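Local structure of superoxide dismutase [Fe] (Methanothermobacter thermautotrophicus, 1MA1) at residues A[33-45]-A[71-85]. The protein catalyses the dismutation of superoxide radicals to hydrogen peroxide and molecular oxygen, using one iron ion bound in each subunit of a homotetramer. Residues are numbered along the deposited sequence; the frame is centred on the assembly and turned at random.
With FE (Fe (III) ion), chain G.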
loop_
_atom_site.group_PDB
_atom_site.type_symbol
_atom_site.label_atom_id
_atom_site.label_comp_id
_atom_site.label_asym_id
_atom_site.label_seq_id
_atom_site.Cartn_x
_atom_site.Cartn_y
_atom_site.Cartn_z
ATOM N N HIS A 33 14.046 -3.246 21.045
ATOM C CA HIS A 33 13.251 -3.865 19.976
ATOM C C HIS A 33 12.184 -4.738 20.618
ATOM O O HIS A 33 11.004 -4.669 20.253
ATOM C CB HIS A 33 14.141 -4.741 19.058
ATOM C CG HIS A 33 13.509 -5.150 17.756
ATOM N ND1 HIS A 33 14.249 -5.669 16.724
ATOM C CD2 HIS A 33 12.229 -5.099 17.297
ATOM C CE1 HIS A 33 13.467 -5.917 15.685
ATOM N NE2 HIS A 33 12.229 -5.581 16.003
ATOM N N HIS A 34 12.606 -5.562 21.576
ATOM C CA HIS A 34 11.715 -6.524 22.206
ATOM C C HIS A 34 10.710 -5.834 23.104
ATOM O O HIS A 34 9.513 -6.108 23.032
ATOM C CB HIS A 34 12.512 -7.525 23.028
ATOM C CG HIS A 34 11.672 -8.583 23.670
ATOM N ND1 HIS A 34 11.697 -8.845 25.024
ATOM C CD2 HIS A 34 10.774 -9.454 23.141
ATOM C CE1 HIS A 34 10.859 -9.824 25.303
ATOM N NE2 HIS A 34 10.287 -10.211 24.174
ATOM N N GLN A 35 11.185 -4.927 23.948
ATOM C CA GLN A 35 10.388 -4.505 25.087
ATOM C C GLN A 35 9.554 -3.294 24.782
ATOM O O GLN A 35 8.558 -3.044 25.459
ATOM C CB GLN A 35 11.269 -4.192 26.285
ATOM C CG GLN A 35 12.189 -5.312 26.640
ATOM C CD GLN A 35 12.510 -5.319 28.102
ATOM O OE1 GLN A 35 12.587 -4.260 28.738
ATOM N NE2 GLN A 35 12.708 -6.519 28.661
ATOM N N LYS A 36 9.974 -2.535 23.778
ATOM C CA LYS A 36 9.204 -1.375 23.343
ATOM C C LYS A 36 8.327 -1.659 22.122
ATOM O O LYS A 36 7.107 -1.488 22.168
ATOM C CB LYS A 36 10.134 -0.210 23.045
ATOM C CG LYS A 36 10.911 0.239 24.246
ATOM C CD LYS A 36 9.969 0.599 25.369
ATOM C CE LYS A 36 10.737 0.920 26.642
ATOM N NZ LYS A 36 9.847 1.380 27.737
ATOM N N HIS A 37 8.942 -2.098 21.034
ATOM C CA HIS A 37 8.217 -2.232 19.777
ATOM C C HIS A 37 7.350 -3.486 19.758
ATOM O O HIS A 37 6.140 -3.408 19.534
ATOM C CB HIS A 37 9.194 -2.231 18.592
ATOM C CG HIS A 37 9.944 -0.943 18.454
ATOM N ND1 HIS A 37 9.340 0.232 18.063
ATOM C CD2 HIS A 37 11.229 -0.620 18.748
ATOM C CE1 HIS A 37 10.214 1.222 18.128
ATOM N NE2 HIS A 37 11.368 0.728 18.543
ATOM N N HIS A 38 7.955 -4.641 20.007
ATOM C CA HIS A 38 7.197 -5.869 19.964
ATOM C C HIS A 38 6.035 -5.706 20.927
ATOM O O HIS A 38 4.905 -6.089 20.619
ATOM C CB HIS A 38 8.073 -7.062 20.366
ATOM C CG HIS A 38 7.443 -8.396 20.082
ATOM N ND1 HIS A 38 8.096 -9.591 20.299
ATOM C CD2 HIS A 38 6.230 -8.720 19.567
ATOM C CE1 HIS A 38 7.319 -10.591 19.929
ATOM N NE2 HIS A 38 6.180 -10.089 19.479
ATOM N N GLN A 39 6.312 -5.115 22.087
ATOM C CA GLN A 39 5.270 -4.852 23.087
ATOM C C GLN A 39 4.155 -3.972 22.509
ATOM O O GLN A 39 2.977 -4.201 22.762
ATOM C CB GLN A 39 5.878 -4.170 24.299
ATOM C CG GLN A 39 4.891 -3.913 25.391
ATOM C CD GLN A 39 4.367 -5.190 26.014
ATOM O OE1 GLN A 39 5.122 -5.988 26.551
ATOM N NE2 GLN A 39 3.048 -5.379 25.952
ATOM N N ALA A 40 4.537 -2.981 21.716
ATOM C CA ALA A 40 3.563 -2.066 21.142
ATOM C C ALA A 40 2.555 -2.801 20.234
ATOM O O ALA A 40 1.366 -2.432 20.169
ATOM C CB ALA A 40 4.283 -0.946 20.363
ATOM N N TYR A 41 3.021 -3.847 19.547
ATOM C CA TYR A 41 2.124 -4.625 18.694
ATOM C C TYR A 41 1.189 -5.524 19.499
ATOM O O TYR A 41 0.016 -5.636 19.162
ATOM C CB TYR A 41 2.913 -5.452 17.663
ATOM C CG TYR A 41 3.825 -4.585 16.839
ATOM C CD1 TYR A 41 3.350 -3.415 16.249
ATOM C CD2 TYR A 41 5.190 -4.852 16.754
ATOM C CE1 TYR A 41 4.208 -2.535 15.618
ATOM C CE2 TYR A 41 6.057 -3.963 16.125
ATOM C CZ TYR A 41 5.561 -2.805 15.567
ATOM O OH TYR A 41 6.404 -1.878 15.005
ATOM N N VAL A 42 1.702 -6.144 20.559
ATOM C CA VAL A 42 0.849 -6.784 21.542
ATOM C C VAL A 42 -0.263 -5.863 22.010
ATOM O O VAL A 42 -1.436 -6.233 21.943
ATOM C CB VAL A 42 1.633 -7.206 22.770
ATOM C CG1 VAL A 42 0.663 -7.696 23.856
ATOM C CG2 VAL A 42 2.673 -8.255 22.367
ATOM N N ASP A 43 0.090 -4.667 22.475
ATOM C CA ASP A 43 -0.917 -3.760 23.002
ATOM C C ASP A 43 -1.845 -3.252 21.911
ATOM O O ASP A 43 -3.054 -3.104 22.132
ATOM C CB ASP A 43 -0.268 -2.570 23.696
ATOM C CG ASP A 43 0.699 -2.989 24.758
ATOM O OD1 ASP A 43 0.449 -4.012 25.451
ATOM O OD2 ASP A 43 1.707 -2.282 24.895
ATOM N N GLY A 44 -1.279 -2.988 20.732
ATOM C CA GLY A 44 -2.084 -2.554 19.599
ATOM C C GLY A 44 -3.172 -3.564 19.302
ATOM O O GLY A 44 -4.360 -3.233 19.256
ATOM N N ALA A 45 -2.752 -4.811 19.119
ATOM C CA ALA A 45 -3.655 -5.879 18.760
ATOM C C ALA A 45 -4.698 -6.082 19.855
ATOM O O ALA A 45 -5.876 -6.303 19.561
ATOM C CB ALA A 45 -2.866 -7.166 18.526
ATOM N N LEU A 71 -5.761 -4.109 12.529
ATOM C CA LEU A 71 -5.581 -5.406 13.139
ATOM C C LEU A 71 -4.505 -6.168 12.387
ATOM O O LEU A 71 -3.648 -6.823 12.989
ATOM C CB LEU A 71 -6.879 -6.215 13.107
ATOM C CG LEU A 71 -6.792 -7.575 13.813
ATOM C CD1 LEU A 71 -6.617 -7.378 15.317
ATOM C CD2 LEU A 71 -8.047 -8.399 13.507
ATOM N N SER A 72 -4.539 -6.083 11.064
ATOM C CA SER A 72 -3.588 -6.853 10.276
ATOM C C SER A 72 -2.177 -6.312 10.527
ATOM O O SER A 72 -1.194 -7.064 10.506
ATOM C CB SER A 72 -3.937 -6.777 8.778
ATOM O OG SER A 72 -3.773 -5.463 8.275
ATOM N N PHE A 73 -2.087 -5.004 10.769
ATOM C CA PHE A 73 -0.814 -4.351 11.045
ATOM C C PHE A 73 -0.195 -4.886 12.338
ATOM O O PHE A 73 0.950 -5.318 12.347
ATOM C CB PHE A 73 -1.023 -2.843 11.157
ATOM C CG PHE A 73 0.207 -2.090 11.577
ATOM C CD1 PHE A 73 1.278 -1.963 10.714
ATOM C CD2 PHE A 73 0.304 -1.539 12.857
ATOM C CE1 PHE A 73 2.431 -1.308 11.107
ATOM C CE2 PHE A 73 1.464 -0.873 13.262
ATOM C CZ PHE A 73 2.529 -0.763 12.379
ATOM N N HIS A 74 -0.954 -4.859 13.427
ATOM C CA HIS A 74 -0.425 -5.206 14.735
ATOM C C HIS A 74 -0.224 -6.679 14.926
ATOM O O HIS A 74 0.741 -7.096 15.553
ATOM C CB HIS A 74 -1.339 -4.687 15.845
ATOM C CG HIS A 74 -1.135 -3.244 16.145
ATOM N ND1 HIS A 74 -2.167 -2.335 16.156
ATOM C CD2 HIS A 74 -0.003 -2.542 16.391
ATOM C CE1 HIS A 74 -1.683 -1.131 16.392
ATOM N NE2 HIS A 74 -0.373 -1.231 16.539
ATOM N N VAL A 75 -1.144 -7.476 14.408
ATOM C CA VAL A 75 -1.027 -8.921 14.563
ATOM C C VAL A 75 0.122 -9.429 13.685
ATOM O O VAL A 75 0.893 -10.319 14.088
ATOM C CB VAL A 75 -2.343 -9.633 14.193
ATOM C CG1 VAL A 75 -2.138 -11.129 14.184
ATOM C CG2 VAL A 75 -3.437 -9.254 15.198
ATOM N N GLY A 76 0.245 -8.824 12.502
ATOM C CA GLY A 76 1.424 -9.022 11.681
ATOM C C GLY A 76 2.721 -8.659 12.378
ATOM O O GLY A 76 3.679 -9.444 12.372
ATOM N N GLY A 77 2.749 -7.473 12.978
ATOM C CA GLY A 77 3.823 -7.127 13.882
ATOM C C GLY A 77 4.099 -8.186 14.931
ATOM O O GLY A 77 5.238 -8.630 15.084
ATOM N N TYR A 78 3.063 -8.596 15.656
ATOM C CA TYR A 78 3.224 -9.607 16.686
ATOM C C TYR A 78 3.789 -10.918 16.133
ATOM O O TYR A 78 4.737 -11.474 16.693
ATOM C CB TYR A 78 1.890 -9.901 17.353
ATOM C CG TYR A 78 1.950 -11.082 18.295
ATOM C CD1 TYR A 78 2.366 -10.925 19.610
ATOM C CD2 TYR A 78 1.619 -12.364 17.853
ATOM C CE1 TYR A 78 2.450 -12.004 20.465
ATOM C CE2 TYR A 78 1.703 -13.448 18.697
ATOM C CZ TYR A 78 2.120 -13.266 20.000
ATOM O OH TYR A 78 2.214 -14.358 20.828
ATOM N N VAL A 79 3.180 -11.418 15.058
ATOM C CA VAL A 79 3.555 -12.712 14.491
ATOM C C VAL A 79 4.977 -12.717 13.936
ATOM O O VAL A 79 5.735 -13.634 14.212
ATOM C CB VAL A 79 2.596 -13.139 13.347
ATOM C CG1 VAL A 79 3.093 -14.415 12.722
ATOM C CG2 VAL A 79 1.197 -13.357 13.878
ATOM N N LEU A 80 5.338 -11.699 13.165
ATOM C CA LEU A 80 6.681 -11.633 12.579
ATOM C C LEU A 80 7.810 -11.505 13.611
ATOM O O LEU A 80 8.865 -12.140 13.453
ATOM C CB LEU A 80 6.776 -10.470 11.574
ATOM C CG LEU A 80 5.996 -10.675 10.277
ATOM C CD1 LEU A 80 5.967 -9.437 9.431
ATOM C CD2 LEU A 80 6.634 -11.805 9.521
ATOM N N HIS A 81 7.600 -10.694 14.660
ATOM C CA HIS A 81 8.621 -10.580 15.702
ATOM C C HIS A 81 8.736 -11.930 16.406
ATOM O O HIS A 81 9.832 -12.366 16.747
ATOM C CB HIS A 81 8.314 -9.445 16.711
ATOM C CG HIS A 81 8.640 -8.066 16.202
ATOM N ND1 HIS A 81 7.784 -7.360 15.389
ATOM C CD2 HIS A 81 9.705 -7.243 16.416
ATOM C CE1 HIS A 81 8.296 -6.165 15.131
ATOM N NE2 HIS A 81 9.463 -6.065 15.743
ATOM N N LEU A 82 7.617 -12.618 16.578
ATOM C CA LEU A 82 7.653 -13.932 17.206
ATOM C C LEU A 82 8.571 -14.918 16.476
ATOM O O LEU A 82 9.403 -15.563 17.106
ATOM C CB LEU A 82 6.257 -14.538 17.282
ATOM C CG LEU A 82 6.140 -15.903 17.980
ATOM C CD1 LEU A 82 6.550 -15.749 19.446
ATOM C CD2 LEU A 82 4.693 -16.419 17.902
ATOM N N PHE A 83 8.416 -15.045 15.160
ATOM C CA PHE A 83 9.277 -15.926 14.376
ATOM C C PHE A 83 10.703 -15.401 14.272
ATOM O O PHE A 83 11.643 -16.181 14.138
ATOM C CB PHE A 83 8.712 -16.132 12.958
ATOM C CG PHE A 83 7.537 -17.071 12.891
ATOM C CD1 PHE A 83 6.292 -16.702 13.395
ATOM C CD2 PHE A 83 7.674 -18.337 12.334
ATOM C CE1 PHE A 83 5.212 -17.576 13.345
ATOM C CE2 PHE A 83 6.590 -19.218 12.285
ATOM C CZ PHE A 83 5.360 -18.834 12.793
ATOM N N PHE A 84 10.852 -14.078 14.322
ATOM C CA PHE A 84 12.159 -13.438 14.190
ATOM C C PHE A 84 13.057 -13.863 15.346
ATOM O O PHE A 84 14.147 -14.377 15.128
ATOM C CB PHE A 84 11.997 -11.915 14.183
ATOM C CG PHE A 84 13.289 -11.161 13.997
ATOM C CD1 PHE A 84 14.130 -11.447 12.928
ATOM C CD2 PHE A 84 13.652 -10.147 14.872
ATOM C CE1 PHE A 84 15.316 -10.724 12.734
ATOM C CE2 PHE A 84 14.825 -9.414 14.689
ATOM C CZ PHE A 84 15.663 -9.706 13.615
ATOM N N TRP A 85 12.593 -13.655 16.575
ATOM C CA TRP A 85 13.358 -14.050 17.755
ATOM C C TRP A 85 13.704 -15.528 17.649
ATOM O O TRP A 85 14.799 -15.966 18.015
ATOM C CB TRP A 85 12.544 -13.811 19.025
ATOM C CG TRP A 85 12.004 -12.431 19.178
ATOM C CD1 TRP A 85 10.765 -12.094 19.618
ATOM C CD2 TRP A 85 12.683 -11.204 18.908
ATOM N NE1 TRP A 85 10.618 -10.725 19.640
ATOM C CE2 TRP A 85 11.783 -10.153 19.208
ATOM C CE3 TRP A 85 13.963 -10.884 18.445
ATOM C CZ2 TRP A 85 12.122 -8.817 19.059
ATOM C CZ3 TRP A 85 14.303 -9.546 18.299
ATOM C CH2 TRP A 85 13.386 -8.530 18.602
HETATM FE FE FE G . 10.786 -4.763 14.686
HETATM O O HOH W 1 9.376 -4.359 13.454
#
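Tyr41 and His74 mark where the backbones of segments 33-45 and 71-85, of helices 27-57 and 64-86, come nearest, in an antiparallel hairpin whose segment axes approach to 8.0 Å at an angle of 137°. The first helix widens into a pi-type turn at 33-38 beside the iron. The helices meet there through His33 and His81, whose NE2 atoms each bind the metal at 2.1 Å with the ring planes nearly perpendicular. His81 is held in its rotation by ND1, which donates to Gly77 O (2.9 Å). His81 CB lies squarely over the His38 face, 3.4 Å from the ring centroid. With CG anti to its carbonyl carbon (chi1 -53°), Trp85 extends its indole edge toward His33 and His38: Trp85 CH2 points edge-to-face at one face of the His33 ring, 3.5 Å from His33 CG, while Trp85 NE1 comes within 2.8 Å of His38 ND1. Replacing Trp85 by alanine would remove the indole from one face of His33 and would probably leave this metal ligand freer to tilt. Farther along, Tyr41 lays its ring over Gly77 CA, and Gly44 CA sits over the His74 face, 3.5 Å from its centroid. This alpha-hairpin supplies two of the protein ligands; Asp167, at the end of strand 164-167, and His171 in the following loop complete the set, and Phe84 packs against that strand and helix 181-188.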